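Long-range contacts in hypothetical protein (Ralstonia eutropha, PDB 2OPK), which is of unknown function but has a small cupin fold and may act as a mannose-6-phosphate isomerase: residues B[9-15]-B[35-39]; B[38-44]-B[92-97]; B[51-55]-B[107-111]; B[59-64]-B[76-80]. All coordinates share one frame. Where two conformers were deposited one is given. Residue numbers count along the deposited sequence, not the author numbering.

Interaction 1 (B[9-15]-B[35-39]); sequences LFADVPV and RIISN
Arg35 lays its aliphatic chain against Leu9 (CD to CG 4.0 Å) and pushes its guanidinium into the bend of 9-15, showing how one long side chain can hold an irregular loop. The loop follows strand 5-8 and passes beside the end of strand 31-38, with CA distances of 7.0 Å for Leu9-Arg35, 7.1 Å for Val13-Ile37 and 6.7 Å for Val15-Asn39; Asp12, at phi/psi 54/47, turns the chain. With chi1 and chi2 both t and chi3 p, Arg35 NH1 donates to Leu9 O and to Ala11 O, each at 2.8 Å. Arg35 NH2 adds weak bonds to Ala11 O (3.4 Å) and Asp12 O (3.3 Å), and also binds the Gln23 side chain. Val13 CG1 meets Ile37 CG2 at 3.7 Å. Asn39 ND2 donates to Pro14 O (3.0 Å), while its OD1 accepts from Gly16 N. The loop is thus fastened beside the sheet: side-chain donors satisfy main-chain carbonyls, so the attachment depends on the loop's backbone course more than on its side chains.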
loop_
_atom_site.group_PDB
_atom_site.type_symbol
_atom_site.label_atom_id
_atom_site.label_comp_id
_atom_site.label_asym_id
_atom_site.label_seq_id
_atom_site.Cartn_x
_atom_site.Cartn_y
_atom_site.Cartn_z
ATOM N N LEU B 9 -10.004 1.846 0.203
ATOM C CA LEU B 9 -9.317 2.782 -0.692
ATOM C C LEU B 9 -10.171 3.231 -1.882
ATOM O O LEU B 9 -9.928 4.290 -2.438
ATOM C CB LEU B 9 -8.040 2.151 -1.211
ATOM C CG LEU B 9 -6.827 3.051 -1.136
ATOM C CD1 LEU B 9 -6.445 3.397 0.315
ATOM C CD2 LEU B 9 -5.679 2.352 -1.820
ATOM N N PHE B 10 -11.178 2.446 -2.255
ATOM C CA PHE B 10 -12.072 2.775 -3.393
ATOM C C PHE B 10 -13.413 3.451 -3.020
ATOM O O PHE B 10 -14.195 3.791 -3.899
ATOM C CB PHE B 10 -12.332 1.525 -4.229
ATOM C CG PHE B 10 -11.085 0.745 -4.529
ATOM C CD1 PHE B 10 -10.046 1.324 -5.235
ATOM C CD2 PHE B 10 -10.952 -0.567 -4.093
ATOM C CE1 PHE B 10 -8.891 0.618 -5.486
ATOM C CE2 PHE B 10 -9.807 -1.293 -4.368
ATOM C CZ PHE B 10 -8.773 -0.689 -5.054
ATOM N N ALA B 11 -13.634 3.679 -1.734
ATOM C CA ALA B 11 -14.848 4.292 -1.196
ATOM C C ALA B 11 -14.718 5.804 -1.225
ATOM O O ALA B 11 -13.633 6.310 -1.065
ATOM C CB ALA B 11 -15.073 3.803 0.301
ATOM N N ASP B 12 -15.818 6.518 -1.449
ATOM C CA ASP B 12 -15.833 7.985 -1.422
ATOM C C ASP B 12 -14.794 8.610 -2.349
ATOM O O ASP B 12 -14.101 9.549 -1.956
ATOM C CB ASP B 12 -15.622 8.509 0.015
ATOM C CG ASP B 12 -16.571 7.856 1.017
ATOM O OD1 ASP B 12 -17.775 7.760 0.690
ATOM O OD2 ASP B 12 -16.128 7.463 2.135
ATOM N N VAL B 13 -14.738 8.118 -3.585
ATOM C CA VAL B 13 -13.792 8.579 -4.593
ATOM C C VAL B 13 -14.530 9.509 -5.578
ATOM O O VAL B 13 -15.354 9.034 -6.366
ATOM C CB VAL B 13 -13.210 7.382 -5.381
ATOM C CG1 VAL B 13 -12.456 7.855 -6.628
ATOM C CG2 VAL B 13 -12.342 6.527 -4.495
ATOM N N PRO B 14 -14.227 10.829 -5.554
ATOM C CA PRO B 14 -14.865 11.750 -6.509
ATOM C C PRO B 14 -14.431 11.521 -7.944
ATOM O O PRO B 14 -13.238 11.578 -8.233
ATOM C CB PRO B 14 -14.389 13.128 -6.043
ATOM C CG PRO B 14 -13.875 12.947 -4.660
ATOM C CD PRO B 14 -13.310 11.552 -4.657
ATOM N N VAL B 15 -15.385 11.249 -8.820
ATOM C CA VAL B 15 -15.129 11.021 -10.247
ATOM C C VAL B 15 -15.203 12.365 -10.968
ATOM O O VAL B 15 -16.176 13.084 -10.822
ATOM C CB VAL B 15 -16.194 10.085 -10.849
ATOM C CG1 VAL B 15 -15.988 9.940 -12.322
ATOM C CG2 VAL B 15 -16.150 8.712 -10.167
ATOM N N ARG B 35 -3.782 8.192 0.478
ATOM C CA ARG B 35 -4.475 7.874 -0.770
ATOM C C ARG B 35 -4.417 9.132 -1.679
ATOM O O ARG B 35 -4.547 10.257 -1.184
ATOM C CB ARG B 35 -5.908 7.586 -0.401
ATOM C CG ARG B 35 -6.761 7.267 -1.471
ATOM C CD ARG B 35 -8.111 6.869 -0.952
ATOM N NE ARG B 35 -9.051 7.942 -0.630
ATOM C CZ ARG B 35 -10.378 7.781 -0.759
ATOM N NH1 ARG B 35 -10.856 6.637 -1.216
ATOM N NH2 ARG B 35 -11.248 8.715 -0.455
ATOM N N ILE B 36 -4.179 8.927 -2.971
ATOM C CA ILE B 36 -4.187 9.994 -3.975
ATOM C C ILE B 36 -5.247 9.607 -4.986
ATOM O O ILE B 36 -5.331 8.429 -5.395
ATOM C CB ILE B 36 -2.866 10.145 -4.739
ATOM C CG1 ILE B 36 -1.687 10.201 -3.770
ATOM C CG2 ILE B 36 -2.923 11.409 -5.692
ATOM C CD1 ILE B 36 -0.240 10.155 -4.417
ATOM N N ILE B 37 -6.091 10.573 -5.354
ATOM C CA ILE B 37 -7.142 10.356 -6.335
ATOM C C ILE B 37 -6.890 11.273 -7.527
ATOM O O ILE B 37 -6.958 12.524 -7.406
ATOM C CB ILE B 37 -8.550 10.648 -5.758
ATOM C CG1 ILE B 37 -8.768 9.922 -4.417
ATOM C CG2 ILE B 37 -9.639 10.282 -6.761
ATOM C CD1 ILE B 37 -8.757 8.418 -4.505
ATOM N N SER B 38 -6.580 10.654 -8.667
ATOM C CA SER B 38 -6.388 11.353 -9.918
ATOM C C SER B 38 -7.596 11.116 -10.774
ATOM O O SER B 38 -8.286 10.091 -10.667
ATOM C CB SER B 38 -5.159 10.830 -10.654
ATOM O OG SER B 38 -3.989 10.923 -9.862
ATOM N N ASN B 39 -7.848 12.087 -11.630
ATOM C CA ASN B 39 -8.909 12.001 -12.634
ATOM C C ASN B 39 -8.360 12.589 -13.923
ATOM O O ASN B 39 -8.876 13.594 -14.424
ATOM C CB ASN B 39 -10.150 12.779 -12.197
ATOM C CG ASN B 39 -11.000 12.003 -11.236
ATOM O OD1 ASN B 39 -11.740 11.108 -11.648
ATOM N ND2 ASN B 39 -10.915 12.353 -9.938
#

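Interaction 2 (B[38-44]-B[92-97]); sequences SNGQASP and RVAWTD
This contact joins the two sheets of the cupin fold: the loop leaving strand 31-38 runs back along strand 91-96, whose classic beta bulge sets Ala94 and Trp95 both opposite Gly65. The closest CA pairs are Gly40-Thr96 (4.7 Å), Ala42-Trp95 (4.6 Å) and Ser43-Val93 (5.0 Å), so the paths are antiparallel. One direct main-chain bond links them, Ser43 N to Val93 O at 2.9 Å; Val93 N donates to Ser43 OG (2.8 Å, chi1 m), a hydroxyl standing in for a carbonyl. Arg92 (chi1 p, chi2 t, chi3 m) donates to the carbonyls beyond: NH2 to Ser43 O at 3.2 Å and NH1 to Pro44 O at 3.1 Å, with NH1 also bound to Phe47 O. Gly40, at phi/psi 89/3, makes the corner. Gln41 OE1 accepts from Asn39 N (2.8 Å), and its NE2 donates to Pro18 O. Thr96 OG1 donates to Gln41 O at 2.7 Å. Where the backbones part, a water donates to Gly40 O at 2.8 Å and accepts from Thr96 N at 3.0 Å.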
loop_
_atom_site.group_PDB
_atom_site.type_symbol
_atom_site.label_atom_id
_atom_site.label_comp_id
_atom_site.label_asym_id
_atom_site.label_seq_id
_atom_site.Cartn_x
_atom_site.Cartn_y
_atom_site.Cartn_z
ATOM N N SER B 38 -6.580 10.654 -8.667
ATOM C CA SER B 38 -6.388 11.353 -9.918
ATOM C C SER B 38 -7.596 11.116 -10.774
ATOM O O SER B 38 -8.286 10.091 -10.667
ATOM C CB SER B 38 -5.159 10.830 -10.654
ATOM O OG SER B 38 -3.989 10.923 -9.862
ATOM N N ASN B 39 -7.848 12.087 -11.630
ATOM C CA ASN B 39 -8.909 12.001 -12.634
ATOM C C ASN B 39 -8.360 12.589 -13.923
ATOM O O ASN B 39 -8.876 13.594 -14.424
ATOM C CB ASN B 39 -10.150 12.779 -12.197
ATOM C CG ASN B 39 -11.000 12.003 -11.236
ATOM O OD1 ASN B 39 -11.740 11.108 -11.648
ATOM N ND2 ASN B 39 -10.915 12.353 -9.938
ATOM N N GLY B 40 -7.277 11.989 -14.422
ATOM C CA GLY B 40 -6.715 12.388 -15.706
ATOM C C GLY B 40 -5.677 13.482 -15.710
ATOM O O GLY B 40 -5.166 13.830 -16.774
ATOM N N GLN B 41 -5.299 13.972 -14.542
ATOM C CA GLN B 41 -4.271 15.018 -14.466
ATOM C C GLN B 41 -2.882 14.437 -14.646
ATOM O O GLN B 41 -2.656 13.242 -14.393
ATOM C CB GLN B 41 -4.297 15.788 -13.122
ATOM C CG GLN B 41 -5.665 16.357 -12.762
ATOM C CD GLN B 41 -6.516 15.385 -11.946
ATOM O OE1 GLN B 41 -6.104 14.258 -11.720
ATOM N NE2 GLN B 41 -7.718 15.800 -11.553
ATOM N N ALA B 42 -1.957 15.304 -15.075
ATOM C CA ALA B 42 -0.553 14.990 -15.167
ATOM C C ALA B 42 0.244 16.129 -14.527
ATOM O O ALA B 42 -0.254 17.212 -14.381
ATOM C CB ALA B 42 -0.166 14.831 -16.634
ATOM N N SER B 43 1.489 15.882 -14.142
ATOM C CA SER B 43 2.357 16.944 -13.642
ATOM C C SER B 43 2.458 18.082 -14.684
ATOM O O SER B 43 2.588 17.819 -15.875
ATOM C CB SER B 43 3.745 16.396 -13.342
ATOM O OG SER B 43 3.687 15.481 -12.284
ATOM N N PRO B 44 2.337 19.348 -14.247
ATOM C CA PRO B 44 2.439 20.426 -15.244
ATOM C C PRO B 44 3.791 20.481 -15.929
ATOM O O PRO B 44 4.779 19.987 -15.396
ATOM C CB PRO B 44 2.237 21.707 -14.423
ATOM C CG PRO B 44 2.348 21.324 -12.984
ATOM C CD PRO B 44 2.097 19.852 -12.877
ATOM N N ARG B 92 8.065 12.804 -12.058
ATOM C CA ARG B 92 6.866 13.491 -12.462
ATOM C C ARG B 92 5.852 12.479 -12.950
ATOM O O ARG B 92 6.222 11.374 -13.313
ATOM C CB ARG B 92 7.166 14.520 -13.564
ATOM C CG ARG B 92 7.846 13.955 -14.825
ATOM C CD ARG B 92 8.105 15.064 -15.856
ATOM N NE ARG B 92 6.923 15.336 -16.681
ATOM C CZ ARG B 92 6.030 16.308 -16.483
ATOM N NH1 ARG B 92 6.169 17.224 -15.530
ATOM N NH2 ARG B 92 4.995 16.383 -17.315
ATOM N N VAL B 93 4.576 12.884 -12.934
ATOM C CA VAL B 93 3.494 12.091 -13.458
ATOM C C VAL B 93 3.311 12.506 -14.915
ATOM O O VAL B 93 2.945 13.646 -15.203
ATOM C CB VAL B 93 2.202 12.289 -12.628
ATOM C CG1 VAL B 93 1.065 11.503 -13.234
ATOM C CG2 VAL B 93 2.456 11.844 -11.201
ATOM N N ALA B 94 3.620 11.583 -15.832
ATOM C CA ALA B 94 3.497 11.844 -17.255
ATOM C C ALA B 94 2.008 11.833 -17.694
ATOM O O ALA B 94 1.602 12.624 -18.540
ATOM C CB ALA B 94 4.306 10.836 -18.023
ATOM N N TRP B 95 1.196 10.949 -17.104
ATOM C CA TRP B 95 -0.248 10.918 -17.389
ATOM C C TRP B 95 -0.961 10.068 -16.349
ATOM O O TRP B 95 -0.328 9.274 -15.665
ATOM C CB TRP B 95 -0.567 10.339 -18.793
ATOM C CG TRP B 95 -0.374 8.829 -18.903
ATOM C CD1 TRP B 95 -1.306 7.866 -18.645
ATOM C CD2 TRP B 95 0.830 8.129 -19.275
ATOM N NE1 TRP B 95 -0.764 6.606 -18.809
ATOM C CE2 TRP B 95 0.544 6.735 -19.199
ATOM C CE3 TRP B 95 2.116 8.536 -19.671
ATOM C CZ2 TRP B 95 1.486 5.768 -19.499
ATOM C CZ3 TRP B 95 3.052 7.569 -19.969
ATOM C CH2 TRP B 95 2.736 6.204 -19.886
ATOM N N THR B 96 -2.283 10.233 -16.269
ATOM C CA THR B 96 -3.163 9.346 -15.512
ATOM C C THR B 96 -4.323 8.958 -16.418
ATOM O O THR B 96 -4.598 9.639 -17.382
ATOM C CB THR B 96 -3.675 9.937 -14.150
ATOM O OG1 THR B 96 -4.403 11.167 -14.338
ATOM C CG2 THR B 96 -2.515 10.187 -13.220
ATOM N N ASP B 97 -4.995 7.858 -16.072
ATOM C CA ASP B 97 -6.109 7.318 -16.830
ATOM C C ASP B 97 -7.134 8.398 -17.177
ATOM O O ASP B 97 -7.599 9.163 -16.292
ATOM C CB ASP B 97 -6.778 6.185 -16.033
ATOM C CG ASP B 97 -7.582 5.248 -16.893
ATOM O OD1 ASP B 97 -8.619 5.671 -17.456
ATOM O OD2 ASP B 97 -7.186 4.065 -16.972
HETATM O O HOH W 1 -7.271 9.021 -13.608
HETATM O O HOH W 2 -3.050 12.534 -18.001
#

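Interaction 3 (B[51-55]-B[107-111]); sequences SPQDE and VHCDA
The open end of the larger cupin sheet is the setting here, where Glu55, seven residues before Gly62, fits the glutamate of the first conserved cupin motif. Strands 54-61 and 102-109 pair antiparallel here. Asp54 and Cys109 form a hydrogen-bonded pair (CA-CA 5.3 Å), with Asp54 N to Cys109 O at 2.7 Å and Cys109 N to Asp54 O at 3.1 Å. Glu55 and His108 form the next, non-hydrogen-bonded pair (CA-CA 4.6 Å), flanked by a CA-H...O contact from Glu55 CA to Val107 O at 3.2 Å. On their shared face Glu55 (chi1 t, chi2 t) brings CD to 3.5 Å from His108 CE1; His108 (chi1 m) binds Glu34 through NE2, and its ND1 is 2.6 Å from a water that donates to Asp54 O at 3.2 Å. On the other face Asp54 binds His84 of strand 81-85 and forms a salt bridge with Arg28 of the second subunit, while Cys109 packs against Leu31 of strand 31-38 and of that subunit.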
loop_
_atom_site.group_PDB
_atom_site.type_symbol
_atom_site.label_atom_id
_atom_site.label_comp_id
_atom_site.label_asym_id
_atom_site.label_seq_id
_atom_site.Cartn_x
_atom_site.Cartn_y
_atom_site.Cartn_z
ATOM N N SER B 51 11.954 15.455 -3.081
ATOM C CA SER B 51 11.635 15.424 -1.634
ATOM C C SER B 51 12.812 14.956 -0.802
ATOM O O SER B 51 13.584 14.133 -1.265
ATOM C CB SER B 51 10.422 14.498 -1.387
ATOM O OG SER B 51 10.226 14.191 -0.003
ATOM N N PRO B 52 12.964 15.488 0.431
ATOM C CA PRO B 52 13.988 14.975 1.344
ATOM C C PRO B 52 13.612 13.627 1.978
ATOM O O PRO B 52 14.429 13.046 2.657
ATOM C CB PRO B 52 14.079 16.055 2.415
ATOM C CG PRO B 52 12.734 16.732 2.388
ATOM C CD PRO B 52 12.211 16.616 1.007
ATOM N N GLN B 53 12.369 13.184 1.795
ATOM C CA GLN B 53 11.916 11.852 2.217
ATOM C C GLN B 53 11.876 10.873 1.029
ATOM O O GLN B 53 11.792 11.272 -0.141
ATOM C CB GLN B 53 10.517 11.946 2.802
ATOM C CG GLN B 53 10.385 12.596 4.174
ATOM C CD GLN B 53 8.963 12.482 4.699
ATOM O OE1 GLN B 53 8.024 13.054 4.128
ATOM N NE2 GLN B 53 8.793 11.723 5.777
ATOM N N ASP B 54 11.971 9.578 1.333
ATOM C CA ASP B 54 11.733 8.544 0.318
ATOM C C ASP B 54 10.229 8.501 0.098
ATOM O O ASP B 54 9.473 8.875 0.988
ATOM C CB ASP B 54 12.169 7.172 0.814
ATOM C CG ASP B 54 13.639 6.910 0.622
ATOM O OD1 ASP B 54 14.439 7.852 0.445
ATOM O OD2 ASP B 54 13.968 5.719 0.608
ATOM N N GLU B 55 9.811 8.061 -1.079
ATOM C CA GLU B 55 8.407 7.796 -1.393
ATOM C C GLU B 55 8.297 6.411 -2.016
ATOM O O GLU B 55 9.170 6.007 -2.803
ATOM C CB GLU B 55 7.833 8.848 -2.348
ATOM C CG GLU B 55 6.329 8.647 -2.625
ATOM C CD GLU B 55 5.706 9.692 -3.540
ATOM O OE1 GLU B 55 6.389 10.710 -3.856
ATOM O OE2 GLU B 55 4.518 9.493 -3.936
ATOM N N VAL B 107 3.473 6.211 0.327
ATOM C CA VAL B 107 4.127 6.202 1.639
ATOM C C VAL B 107 5.342 7.104 1.564
ATOM O O VAL B 107 6.152 6.988 0.664
ATOM C CB VAL B 107 4.537 4.797 2.117
ATOM C CG1 VAL B 107 5.101 4.807 3.574
ATOM C CG2 VAL B 107 3.337 3.804 2.006
ATOM N N HIS B 108 5.414 8.030 2.512
ATOM C CA HIS B 108 6.497 8.963 2.648
ATOM C C HIS B 108 7.215 8.641 3.933
ATOM O O HIS B 108 6.601 8.516 4.973
ATOM C CB HIS B 108 5.919 10.387 2.667
ATOM C CG HIS B 108 5.172 10.750 1.411
ATOM N ND1 HIS B 108 5.796 11.265 0.287
ATOM C CD2 HIS B 108 3.856 10.643 1.094
ATOM C CE1 HIS B 108 4.892 11.476 -0.655
ATOM N NE2 HIS B 108 3.708 11.117 -0.188
ATOM N N CYS B 109 8.525 8.478 3.864
ATOM C CA CYS B 109 9.302 8.154 5.037
ATOM C C CYS B 109 10.742 8.653 4.936
ATOM O O CYS B 109 11.181 9.095 3.859
ATOM C CB CYS B 109 9.284 6.650 5.239
ATOM S SG CYS B 109 10.137 5.755 3.979
ATOM N N ASP B 110 11.485 8.546 6.042
ATOM C CA ASP B 110 12.879 9.027 6.119
ATOM C C ASP B 110 13.762 8.363 5.091
ATOM O O ASP B 110 13.522 7.207 4.721
ATOM C CB ASP B 110 13.479 8.789 7.518
ATOM C CG ASP B 110 12.803 9.630 8.608
ATOM O OD1 ASP B 110 12.284 10.728 8.313
ATOM O OD2 ASP B 110 12.776 9.180 9.774
ATOM N N ALA B 111 14.775 9.084 4.614
ATOM C CA ALA B 111 15.747 8.487 3.696
ATOM C C ALA B 111 16.624 7.524 4.504
ATOM O O ALA B 111 17.277 6.633 3.940
ATOM C CB ALA B 111 16.571 9.546 3.046
HETATM O O HOH W 3 8.340 11.690 0.033
HETATM O O HOH W 4 14.522 12.188 5.546
HETATM O O HOH W 5 2.726 11.365 -3.201
#

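Interaction 4 (B[59-64]-B[76-80]); sequences VVSGSA and VMRPG
Most striking is the way one short segment changes sheets around a proline. A classic beta bulge, Val60 and Ser61 both opposite Val103, interrupts the regular pairing of strand 54-61; Gly62, at phi/psi 75/-147, then swings the chain over so that Ala64 enters the smaller sheet. Pro79 fills the inside of this bend, its CD 3.3 Å from Gly62 O and its CB 3.7 Å from Val60 O. Main-chain bonds fix both ends. On one side Gly80 N donates to Val59 O at 2.8 Å, with Pro79 CA in CA-H...O contact with Val59 O at 3.3 Å. On the other, Ala64 and Met77 form an antiparallel hydrogen-bonded pair, CA atoms 5.1 Å apart. Ala64 N donates to Met77 O at 2.9 Å, and Met77 N to Ala64 O at 2.9 Å. Beneath them Val59 CG2 packs on CB of Met77, present as selenomethionine, at 3.7 Å. Outside, Arg78 folds back with chi1 to chi3 all m, laying a guanidinium face over Ser63 CB (NH1 to CB 3.5 Å), and a water links its NH1 to Ala64 O, 3.1 Å from each atom. Gly80, at phi/psi 98/-24, could hardly carry a CB. The spacings are consistent with Gly62 as the closing glycine of the first conserved cupin motif and Gly80 as the opening glycine of the second, and with a crossover between the sheets of a cupin barrel.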
loop_
_atom_site.group_PDB
_atom_site.type_symbol
_atom_site.label_atom_id
_atom_site.label_comp_id
_atom_site.label_asym_id
_atom_site.label_seq_id
_atom_site.Cartn_x
_atom_site.Cartn_y
_atom_site.Cartn_z
ATOM N N VAL B 59 -0.077 2.208 -7.916
ATOM C CA VAL B 59 -1.402 2.375 -8.559
ATOM C C VAL B 59 -2.245 1.223 -8.078
ATOM O O VAL B 59 -1.842 0.078 -8.206
ATOM C CB VAL B 59 -1.317 2.326 -10.088
ATOM C CG1 VAL B 59 -2.702 2.435 -10.690
ATOM C CG2 VAL B 59 -0.375 3.448 -10.614
ATOM N N VAL B 60 -3.405 1.534 -7.514
ATOM C CA VAL B 60 -4.323 0.523 -6.989
ATOM C C VAL B 60 -5.538 0.344 -7.908
ATOM O O VAL B 60 -6.105 -0.759 -7.999
ATOM C CB VAL B 60 -4.747 0.889 -5.543
ATOM C CG1 VAL B 60 -5.411 -0.250 -4.894
ATOM C CG2 VAL B 60 -3.530 1.210 -4.710
ATOM N N SER B 61 -5.948 1.425 -8.564
ATOM C CA SER B 61 -6.982 1.382 -9.577
ATOM C C SER B 61 -6.665 2.424 -10.623
ATOM O O SER B 61 -5.893 3.342 -10.372
ATOM C CB SER B 61 -8.381 1.625 -9.010
ATOM O OG SER B 61 -8.452 2.897 -8.387
ATOM N N GLY B 62 -7.255 2.272 -11.814
ATOM C CA GLY B 62 -6.906 3.162 -12.929
ATOM C C GLY B 62 -5.546 2.828 -13.525
ATOM O O GLY B 62 -5.192 1.666 -13.649
ATOM N N SER B 63 -4.832 3.836 -13.992
ATOM C CA SER B 63 -3.558 3.632 -14.685
ATOM C C SER B 63 -2.806 4.947 -14.782
ATOM O O SER B 63 -3.402 6.023 -14.664
ATOM C CB SER B 63 -3.737 3.048 -16.105
ATOM O OG SER B 63 -4.443 3.927 -16.963
ATOM N N ALA B 64 -1.508 4.850 -15.037
ATOM C CA ALA B 64 -0.654 6.023 -15.090
ATOM C C ALA B 64 0.672 5.763 -15.794
ATOM O O ALA B 64 1.006 4.640 -16.175
ATOM C CB ALA B 64 -0.371 6.523 -13.611
ATOM N N VAL B 76 5.044 2.789 -17.760
ATOM C CA VAL B 76 3.646 2.381 -17.586
ATOM C C VAL B 76 3.416 1.785 -16.183
ATOM O O VAL B 76 4.228 1.003 -15.669
ATOM C CB VAL B 76 3.229 1.317 -18.670
ATOM C CG1 VAL B 76 1.884 0.649 -18.332
ATOM C CG2 VAL B 76 3.186 1.989 -20.066
HETATM N N MSE B 77 2.307 2.177 -15.571
HETATM C CA MSE B 77 1.907 1.677 -14.269
HETATM C C MSE B 77 0.417 1.343 -14.318
HETATM O O MSE B 77 -0.425 2.206 -14.548
HETATM C CB MSE B 77 2.236 2.730 -13.186
HETATM C CG MSE B 77 3.791 2.913 -12.942
HETATM SE SE MSE B 77 3.979 4.257 -11.585
HETATM C CE MSE B 77 3.870 3.092 -9.929
ATOM N N ARG B 78 0.133 0.058 -14.175
ATOM C CA ARG B 78 -1.207 -0.493 -14.054
ATOM C C ARG B 78 -1.419 -0.869 -12.579
ATOM O O ARG B 78 -0.478 -0.797 -11.787
ATOM C CB ARG B 78 -1.308 -1.738 -14.943
ATOM C CG ARG B 78 -0.688 -1.573 -16.317
ATOM C CD ARG B 78 -1.333 -0.423 -17.052
ATOM N NE ARG B 78 -2.742 -0.677 -17.325
ATOM C CZ ARG B 78 -3.491 0.023 -18.180
ATOM N NH1 ARG B 78 -2.986 1.024 -18.878
ATOM N NH2 ARG B 78 -4.748 -0.314 -18.378
ATOM N N PRO B 79 -2.650 -1.228 -12.194
ATOM C CA PRO B 79 -2.920 -1.640 -10.805
ATOM C C PRO B 79 -1.934 -2.707 -10.348
ATOM O O PRO B 79 -1.679 -3.672 -11.079
ATOM C CB PRO B 79 -4.347 -2.196 -10.889
ATOM C CG PRO B 79 -4.973 -1.383 -11.970
ATOM C CD PRO B 79 -3.882 -1.282 -13.006
ATOM N N GLY B 80 -1.335 -2.500 -9.182
ATOM C CA GLY B 80 -0.299 -3.387 -8.664
ATOM C C GLY B 80 1.133 -2.922 -8.891
ATOM O O GLY B 80 2.020 -3.341 -8.174
HETATM O O HOH W 6 -0.765 3.000 -18.167
#

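In the fold
Together the contacts illustrate how a small all-beta fold is held by different chemistry in different places. Interactions 3 and 4 both use strand 54-61, on opposite sides of the chain's centre (centres 21 Å apart), and both contain true strand pairing. Interactions 1 and 2 share Ser38 and Asn39 and instead tie irregular loops to strands, chiefly through side chains and, in interaction 2, waters. Interactions 1, 3 and 4 reach the second subunit; interaction 2 does not. All four are partly buried, mixing buried and exposed residues. Direct touches knit them: Phe10 and Leu9 of interaction 1 pack on Val60 of interaction 4, and Asp97 of interaction 2 meets Ser63 of interaction 4, which is nested within the loop that interaction 2 closes.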